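Local coordinates for protein glutathione S-transferase domain (Xanthobacter autotrophicus, PDB 4HZ2) that binds glutathione in a pocket between its two domains and probably acts as a glutathione transferase, in an assembly of two like subunits, at residues Arg86-Ile91 against Phe118-His123; Thr110-Trp115 against Thr177-Ala182. All coordinates share one frame; numbering follows the deposited sequence.

Contact 1: residues Arg86-Ile91 against Phe118-His123; sequences RESNAI and FEQYSH. With GSH (glutathione), chain F; GSH (glutathione), chain C.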
loop_
_atom_site.group_PDB
_atom_site.type_symbol
_atom_site.label_atom_id
_atom_site.label_comp_id
_atom_site.label_asym_id
_atom_site.label_seq_id
_atom_site.Cartn_x
_atom_site.Cartn_y
_atom_site.Cartn_z
ATOM N N ARG B 86 -13.460 -0.139 -2.525
ATOM C CA ARG B 86 -12.724 -0.743 -1.423
ATOM C C ARG B 86 -11.319 -0.150 -1.341
ATOM O O ARG B 86 -10.919 0.647 -2.225
ATOM C CB ARG B 86 -12.596 -2.220 -1.690
ATOM C CG ARG B 86 -12.011 -2.450 -3.071
ATOM C CD ARG B 86 -11.789 -3.901 -3.366
ATOM N NE ARG B 86 -11.304 -4.105 -4.735
ATOM C CZ ARG B 86 -11.110 -5.309 -5.267
ATOM N NH1 ARG B 86 -11.343 -6.381 -4.519
ATOM N NH2 ARG B 86 -10.662 -5.442 -6.524
ATOM N N GLU B 87 -10.571 -0.545 -0.295
ATOM C CA GLU B 87 -9.210 -0.032 -0.021
ATOM C C GLU B 87 -9.252 1.421 0.440
ATOM O O GLU B 87 -9.449 2.351 -0.355
ATOM C CB GLU B 87 -8.236 -0.210 -1.204
ATOM C CG GLU B 87 -7.897 -1.666 -1.473
ATOM C CD GLU B 87 -7.160 -2.278 -0.291
ATOM O OE1 GLU B 87 -6.321 -1.550 0.322
ATOM O OE2 GLU B 87 -7.403 -3.465 0.026
ATOM N N SER B 88 -9.030 1.631 1.727
ATOM C CA SER B 88 -9.203 2.963 2.294
ATOM C C SER B 88 -8.432 4.048 1.552
ATOM O O SER B 88 -8.930 5.157 1.421
ATOM C CB SER B 88 -8.887 2.982 3.800
ATOM O OG SER B 88 -7.524 2.685 4.026
ATOM N N ASN B 89 -7.196 3.768 1.125
ATOM C CA ASN B 89 -6.436 4.818 0.470
ATOM C C ASN B 89 -6.930 5.077 -0.970
ATOM O O ASN B 89 -6.806 6.209 -1.502
ATOM C CB ASN B 89 -4.939 4.526 0.509
ATOM C CG ASN B 89 -4.326 4.707 1.917
ATOM O OD1 ASN B 89 -5.002 5.082 2.871
ATOM N ND2 ASN B 89 -3.032 4.455 2.022
ATOM N N ALA B 90 -7.490 4.041 -1.604
ATOM C CA ALA B 90 -8.172 4.214 -2.916
ATOM C C ALA B 90 -9.450 5.009 -2.728
ATOM O O ALA B 90 -9.796 5.829 -3.576
ATOM C CB ALA B 90 -8.483 2.853 -3.561
ATOM N N ILE B 91 -10.143 4.798 -1.612
ATOM C CA ILE B 91 -11.358 5.600 -1.309
ATOM C C ILE B 91 -10.976 7.079 -1.089
ATOM O O ILE B 91 -11.651 8.005 -1.551
ATOM C CB ILE B 91 -12.099 5.020 -0.097
ATOM C CG1 ILE B 91 -12.711 3.669 -0.488
ATOM C CG2 ILE B 91 -13.191 5.975 0.420
ATOM C CD1 ILE B 91 -13.073 2.772 0.683
ATOM N N PHE B 118 3.737 4.333 1.502
ATOM C CA PHE B 118 4.443 4.258 2.782
ATOM C C PHE B 118 3.494 3.898 3.913
ATOM O O PHE B 118 3.784 3.021 4.753
ATOM C CB PHE B 118 5.196 5.571 3.084
ATOM C CG PHE B 118 5.650 5.708 4.512
ATOM C CD1 PHE B 118 6.870 5.164 4.933
ATOM C CD2 PHE B 118 4.891 6.449 5.431
ATOM C CE1 PHE B 118 7.286 5.328 6.252
ATOM C CE2 PHE B 118 5.307 6.613 6.746
ATOM C CZ PHE B 118 6.526 6.069 7.148
ATOM N N GLU B 119 2.337 4.560 3.941
ATOM C CA GLU B 119 1.385 4.277 4.994
ATOM C C GLU B 119 0.978 2.786 4.996
ATOM O O GLU B 119 0.903 2.131 6.046
ATOM C CB GLU B 119 0.153 5.203 4.906
ATOM C CG GLU B 119 -0.746 5.063 6.099
ATOM C CD GLU B 119 -1.981 4.169 5.836
ATOM O OE1 GLU B 119 -2.244 3.809 4.674
ATOM O OE2 GLU B 119 -2.692 3.816 6.808
ATOM N N GLN B 120 0.671 2.247 3.832
ATOM C CA GLN B 120 0.149 0.887 3.786
ATOM C C GLN B 120 1.226 -0.169 4.026
ATOM O O GLN B 120 0.939 -1.257 4.518
ATOM C CB GLN B 120 -0.545 0.656 2.436
ATOM C CG GLN B 120 -1.915 1.318 2.379
ATOM C CD GLN B 120 -2.970 0.609 3.176
ATOM O OE1 GLN B 120 -3.272 -0.557 2.898
ATOM N NE2 GLN B 120 -3.566 1.313 4.172
ATOM N N TYR B 121 2.459 0.149 3.649
ATOM C CA TYR B 121 3.518 -0.845 3.691
ATOM C C TYR B 121 4.367 -0.763 4.968
ATOM O O TYR B 121 4.791 -1.789 5.507
ATOM C CB TYR B 121 4.457 -0.683 2.470
ATOM C CG TYR B 121 5.257 -1.938 2.247
ATOM C CD1 TYR B 121 6.556 -2.077 2.753
ATOM C CD2 TYR B 121 4.679 -3.033 1.596
ATOM C CE1 TYR B 121 7.257 -3.258 2.571
ATOM C CE2 TYR B 121 5.363 -4.215 1.416
ATOM C CZ TYR B 121 6.656 -4.331 1.897
ATOM O OH TYR B 121 7.312 -5.538 1.706
ATOM N N SER B 122 4.607 0.461 5.435
ATOM C CA SER B 122 5.625 0.707 6.470
ATOM C C SER B 122 5.063 1.249 7.782
ATOM O O SER B 122 5.795 1.336 8.778
ATOM C CB SER B 122 6.687 1.688 5.946
ATOM O OG SER B 122 7.395 1.140 4.846
ATOM N N HIS B 123 3.785 1.622 7.814
ATOM C CA HIS B 123 3.249 2.313 8.984
ATOM C C HIS B 123 2.048 1.564 9.542
ATOM O O HIS B 123 2.083 1.075 10.683
ATOM C CB HIS B 123 2.918 3.752 8.576
ATOM C CG HIS B 123 2.329 4.623 9.647
ATOM N ND1 HIS B 123 0.985 4.588 10.002
ATOM C CD2 HIS B 123 2.882 5.633 10.375
ATOM C CE1 HIS B 123 0.754 5.515 10.921
ATOM N NE2 HIS B 123 1.885 6.175 11.150
HETATM N N1 GSH F . -5.494 -2.275 2.712
HETATM C CA1 GSH F . -6.806 -2.227 3.450
HETATM C C1 GSH F . -7.329 -0.811 3.544
HETATM O O11 GSH F . -8.564 -0.606 3.377
HETATM O O12 GSH F . -6.509 0.128 3.807
HETATM C CB1 GSH F . -6.690 -2.807 4.856
HETATM C CG1 GSH F . -8.048 -2.729 5.523
HETATM C CD1 GSH F . -8.142 -3.630 6.734
HETATM O OE1 GSH F . -7.133 -4.178 7.186
HETATM N N2 GSH F . -9.372 -3.759 7.265
HETATM C CA2 GSH F . -9.602 -4.549 8.474
HETATM C C2 GSH F . -10.479 -5.737 8.178
HETATM O O2 GSH F . -11.464 -5.623 7.418
HETATM C CB2 GSH F . -10.088 -3.617 9.620
HETATM S SG2 GSH F . -9.062 -2.112 9.934
HETATM N N3 GSH F . -10.158 -6.903 8.750
HETATM C CA3 GSH F . -10.238 -8.173 8.030
HETATM C C3 GSH F . -11.288 -9.136 8.543
HETATM O O31 GSH F . -11.512 -10.181 7.884
HETATM O O32 GSH F . -11.892 -8.861 9.603
HETATM N N1 GSH C . 6.748 -0.208 -0.495
HETATM C CA1 GSH C . 8.102 -0.353 -1.098
HETATM C C1 GSH C . 8.007 -0.269 -2.595
HETATM O O11 GSH C . 7.047 -0.865 -3.126
HETATM O O12 GSH C . 8.831 0.382 -3.258
HETATM C CB1 GSH C . 8.763 -1.666 -0.660
HETATM C CG1 GSH C . 10.182 -1.732 -1.228
HETATM C CD1 GSH C . 11.074 -2.704 -0.457
HETATM O OE1 GSH C . 10.608 -3.472 0.357
HETATM N N2 GSH C . 12.385 -2.682 -0.716
HETATM C CA2 GSH C . 13.322 -3.483 0.058
HETATM C C2 GSH C . 14.397 -2.653 0.683
HETATM O O2 GSH C . 14.936 -1.821 0.001
HETATM C CB2 GSH C . 13.938 -4.552 -0.833
HETATM S SG2 GSH C . 14.987 -5.739 0.074
HETATM N N3 GSH C . 14.740 -2.868 1.961
HETATM C CA3 GSH C . 16.072 -2.442 2.365
HETATM C C3 GSH C . 16.190 -1.915 3.761
HETATM O O31 GSH C . 17.322 -1.547 4.161
HETATM O O32 GSH C . 15.158 -1.860 4.454
#
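At the glutathione site, N89 and Q120 meet across the cleft between the N-terminal domain and helix 107-137, and the γ-glutamyl end of the ligand joins the two sides. N89 ND2 gives its hydrogen to E119 OE1 at 2.8 Å, on the anti side of the carboxylate, whose plane is turned 47° from that of the amide. The same oxygen accepts a second bond from Q120 NE2, 2.9 Å away and fairly straight at 163°, on the syn side; both donors come in tilted from the carboxylate plane, from opposite faces. Two N-H groups thus grip E119 OE1, while K36 NZ forms a salt bridge with E119 OE2, which should steady the carboxylate and favour its charged form. With CG anti to its carbonyl carbon (chi1 -76°) and a bend at chi2, Q120 lays its CG 3.3 Å from N89 ND2 and turns its amide to the ligand. There Q120 OE1 accepts from the glutathione amine N1 at 2.8 Å, and E87 OE1 takes the same N1 at 2.6 Å, so one amino group spans both segments. The ligand carboxylate is held by S88, whose backbone N reaches O11 at 2.8 Å and whose OG reaches O12; a weak bond from Q120 NE2 adds to O12. E87, at the N-cap of helix 88-96, supplies the carboxylate for the amine. An acidic residue followed by serine at the start of this helix, clasping the γ-glutamyl amine and carboxylate, is the signature of the thioredoxin-like glutathione site of the GST fold.

Contact 2: residues Thr110-Trp115 against Thr177-Ala182; sequences TRVHEW and TIADLA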
loop_
_atom_site.group_PDB
_atom_site.type_symbol
_atom_site.label_atom_id
_atom_site.label_comp_id
_atom_site.label_asym_id
_atom_site.label_seq_id
_atom_site.Cartn_x
_atom_site.Cartn_y
_atom_site.Cartn_z
ATOM N N THR B 110 2.350 12.944 -6.985
ATOM C CA THR B 110 3.271 11.832 -6.772
ATOM C C THR B 110 3.754 11.763 -5.322
ATOM O O THR B 110 3.844 10.662 -4.732
ATOM C CB THR B 110 4.430 11.893 -7.748
ATOM O OG1 THR B 110 3.924 11.551 -9.035
ATOM C CG2 THR B 110 5.530 10.900 -7.375
ATOM N N ARG B 111 4.052 12.925 -4.736
ATOM C CA ARG B 111 4.428 12.943 -3.311
ATOM C C ARG B 111 3.307 12.398 -2.438
ATOM O O ARG B 111 3.565 11.657 -1.472
ATOM C CB ARG B 111 4.848 14.330 -2.833
ATOM C CG ARG B 111 6.105 14.828 -3.521
ATOM C CD ARG B 111 7.272 13.898 -3.255
ATOM N NE ARG B 111 8.522 14.483 -3.735
ATOM C CZ ARG B 111 9.544 13.769 -4.192
ATOM N NH1 ARG B 111 9.446 12.445 -4.205
ATOM N NH2 ARG B 111 10.652 14.386 -4.617
ATOM N N VAL B 112 2.055 12.747 -2.784
ATOM C CA VAL B 112 0.921 12.177 -2.069
ATOM C C VAL B 112 0.921 10.633 -2.205
ATOM O O VAL B 112 0.782 9.907 -1.217
ATOM C CB VAL B 112 -0.444 12.733 -2.552
ATOM C CG1 VAL B 112 -1.580 11.878 -1.979
ATOM C CG2 VAL B 112 -0.618 14.183 -2.142
ATOM N N HIS B 113 1.031 10.120 -3.436
ATOM C CA HIS B 113 1.068 8.665 -3.645
ATOM C C HIS B 113 2.127 8.008 -2.796
ATOM O O HIS B 113 1.878 6.947 -2.222
ATOM C CB HIS B 113 1.310 8.305 -5.117
ATOM C CG HIS B 113 0.204 8.737 -6.022
ATOM N ND1 HIS B 113 0.416 9.083 -7.337
ATOM C CD2 HIS B 113 -1.147 8.806 -5.826
ATOM C CE1 HIS B 113 -0.747 9.384 -7.905
ATOM N NE2 HIS B 113 -1.705 9.243 -7.008
ATOM N N GLU B 114 3.322 8.608 -2.761
ATOM C CA GLU B 114 4.433 8.029 -1.978
ATOM C C GLU B 114 4.052 7.844 -0.516
ATOM O O GLU B 114 4.279 6.778 0.065
ATOM C CB GLU B 114 5.696 8.883 -2.102
ATOM C CG GLU B 114 6.257 8.897 -3.502
ATOM C CD GLU B 114 7.442 9.829 -3.619
ATOM O OE1 GLU B 114 7.622 10.650 -2.679
ATOM O OE2 GLU B 114 8.170 9.767 -4.642
ATOM N N TRP B 115 3.463 8.873 0.086
ATOM C CA TRP B 115 3.040 8.746 1.477
ATOM C C TRP B 115 1.932 7.694 1.643
ATOM O O TRP B 115 1.886 7.005 2.674
ATOM C CB TRP B 115 2.583 10.095 2.058
ATOM C CG TRP B 115 3.681 11.037 2.278
ATOM C CD1 TRP B 115 3.847 12.277 1.695
ATOM C CD2 TRP B 115 4.743 10.902 3.244
ATOM N NE1 TRP B 115 4.998 12.884 2.196
ATOM C CE2 TRP B 115 5.522 12.080 3.178
ATOM C CE3 TRP B 115 5.099 9.906 4.166
ATOM C CZ2 TRP B 115 6.678 12.255 3.946
ATOM C CZ3 TRP B 115 6.252 10.097 4.968
ATOM C CH2 TRP B 115 7.014 11.277 4.846
ATOM N N THR B 177 -3.353 17.540 2.641
ATOM C CA THR B 177 -3.822 16.708 1.533
ATOM C C THR B 177 -4.281 15.384 2.111
ATOM O O THR B 177 -4.165 15.153 3.333
ATOM C CB THR B 177 -2.709 16.424 0.486
ATOM O OG1 THR B 177 -1.636 15.714 1.131
ATOM C CG2 THR B 177 -2.184 17.725 -0.179
ATOM N N ILE B 178 -4.767 14.473 1.255
ATOM C CA ILE B 178 -5.107 13.131 1.749
ATOM C C ILE B 178 -3.887 12.370 2.283
ATOM O O ILE B 178 -4.051 11.375 2.997
ATOM C CB ILE B 178 -5.820 12.268 0.689
ATOM C CG1 ILE B 178 -4.974 12.100 -0.571
ATOM C CG2 ILE B 178 -7.189 12.862 0.372
ATOM C CD1 ILE B 178 -5.511 11.024 -1.517
ATOM N N ALA B 179 -2.670 12.801 1.939
ATOM C CA ALA B 179 -1.516 12.161 2.585
ATOM C C ALA B 179 -1.569 12.400 4.100
ATOM O O ALA B 179 -1.371 11.461 4.887
ATOM C CB ALA B 179 -0.226 12.682 1.996
ATOM N N ASP B 180 -1.859 13.642 4.523
ATOM C CA ASP B 180 -1.988 13.903 5.960
ATOM C C ASP B 180 -3.122 13.075 6.560
ATOM O O ASP B 180 -2.989 12.514 7.642
ATOM C CB ASP B 180 -2.168 15.388 6.279
ATOM C CG ASP B 180 -1.095 16.241 5.651
ATOM O OD1 ASP B 180 0.050 16.325 6.193
ATOM O OD2 ASP B 180 -1.340 16.782 4.559
ATOM N N LEU B 181 -4.274 13.024 5.879
ATOM C CA LEU B 181 -5.396 12.234 6.395
ATOM C C LEU B 181 -5.012 10.751 6.568
ATOM O O LEU B 181 -5.300 10.160 7.614
ATOM C CB LEU B 181 -6.632 12.348 5.480
ATOM C CG LEU B 181 -7.259 13.734 5.280
ATOM C CD1 LEU B 181 -8.539 13.673 4.429
ATOM C CD2 LEU B 181 -7.549 14.379 6.639
ATOM N N ALA B 182 -4.356 10.172 5.552
ATOM C CA ALA B 182 -4.029 8.759 5.583
ATOM C C ALA B 182 -3.137 8.409 6.777
ATOM O O ALA B 182 -3.334 7.375 7.405
ATOM C CB ALA B 182 -3.381 8.277 4.285
#
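V112 turns CG1 anti to its backbone N (chi1 168°) and I178 folds CG1 between its own backbone N and carbonyl carbon (chi1 58°). These two branches meet, V112 CG1 lying 3.7 Å from I178 CG1. The side chains cross at about a right angle, with I178 CD1 also near V112 CG1. The other valine branch points elsewhere: V112 CG2 and T177 OG1 approach tip to tip at 3.8 Å, so one residue divides its two methyls between the cap of the second helix and its first turn. One turn further along, W115 CB rests against A179 CB at 3.8 Å, and the indole begins obliquely beside that methyl before leading away toward H164 and F118, both of which it meets edge-to-face. The small A179 lets the backbones come close, V112 CA lying 5.3 Å from A179 CA, and the segments of helix 107-137 and helix 178-187 run nearly parallel, 9° apart with axes 9.0 Å from each other. Both belong to the all-helical C-terminal domain of the GST fold, in which a Thr/Ser-X-X-Asp capping box at the start of this helix is a well-known feature. Here T177 OG1 accepts from A179 N at 3.2 Å, and D180 OD2 uses its anti lone pair to accept from T177 N at 2.9 Å. Replacing V112 by an alanine removes both methyls and is likely to leave a gap between I178 CG1 and the T177 end of the helix. D180 OD1, meanwhile, accepts from L171 N and W206 NE1, tying the helix start to its surroundings. Toward the second subunit, R111 NH1 bridges to E114 OE1, which also pairs with R86 of that subunit.

In the fold
The two contacts lie about 10 Å apart, centre to centre, and share helix 107-137: contact 2 uses its early turns and contact 1 its middle. Along the chain their segments alternate, 86-91 and 110-115 coming before 118-123 and 177-182. Contact 1 joins the N-terminal domain to the helical C-terminal domain, whereas contact 2 lies wholly within the latter. They touch where N89 packs on A182, so helix 178-187 backs the domain junction. Both also reach the second subunit, where R86 of one chain meets E114 and W115 of the other. One long helix therefore links ligand site, helical core and dimer interface.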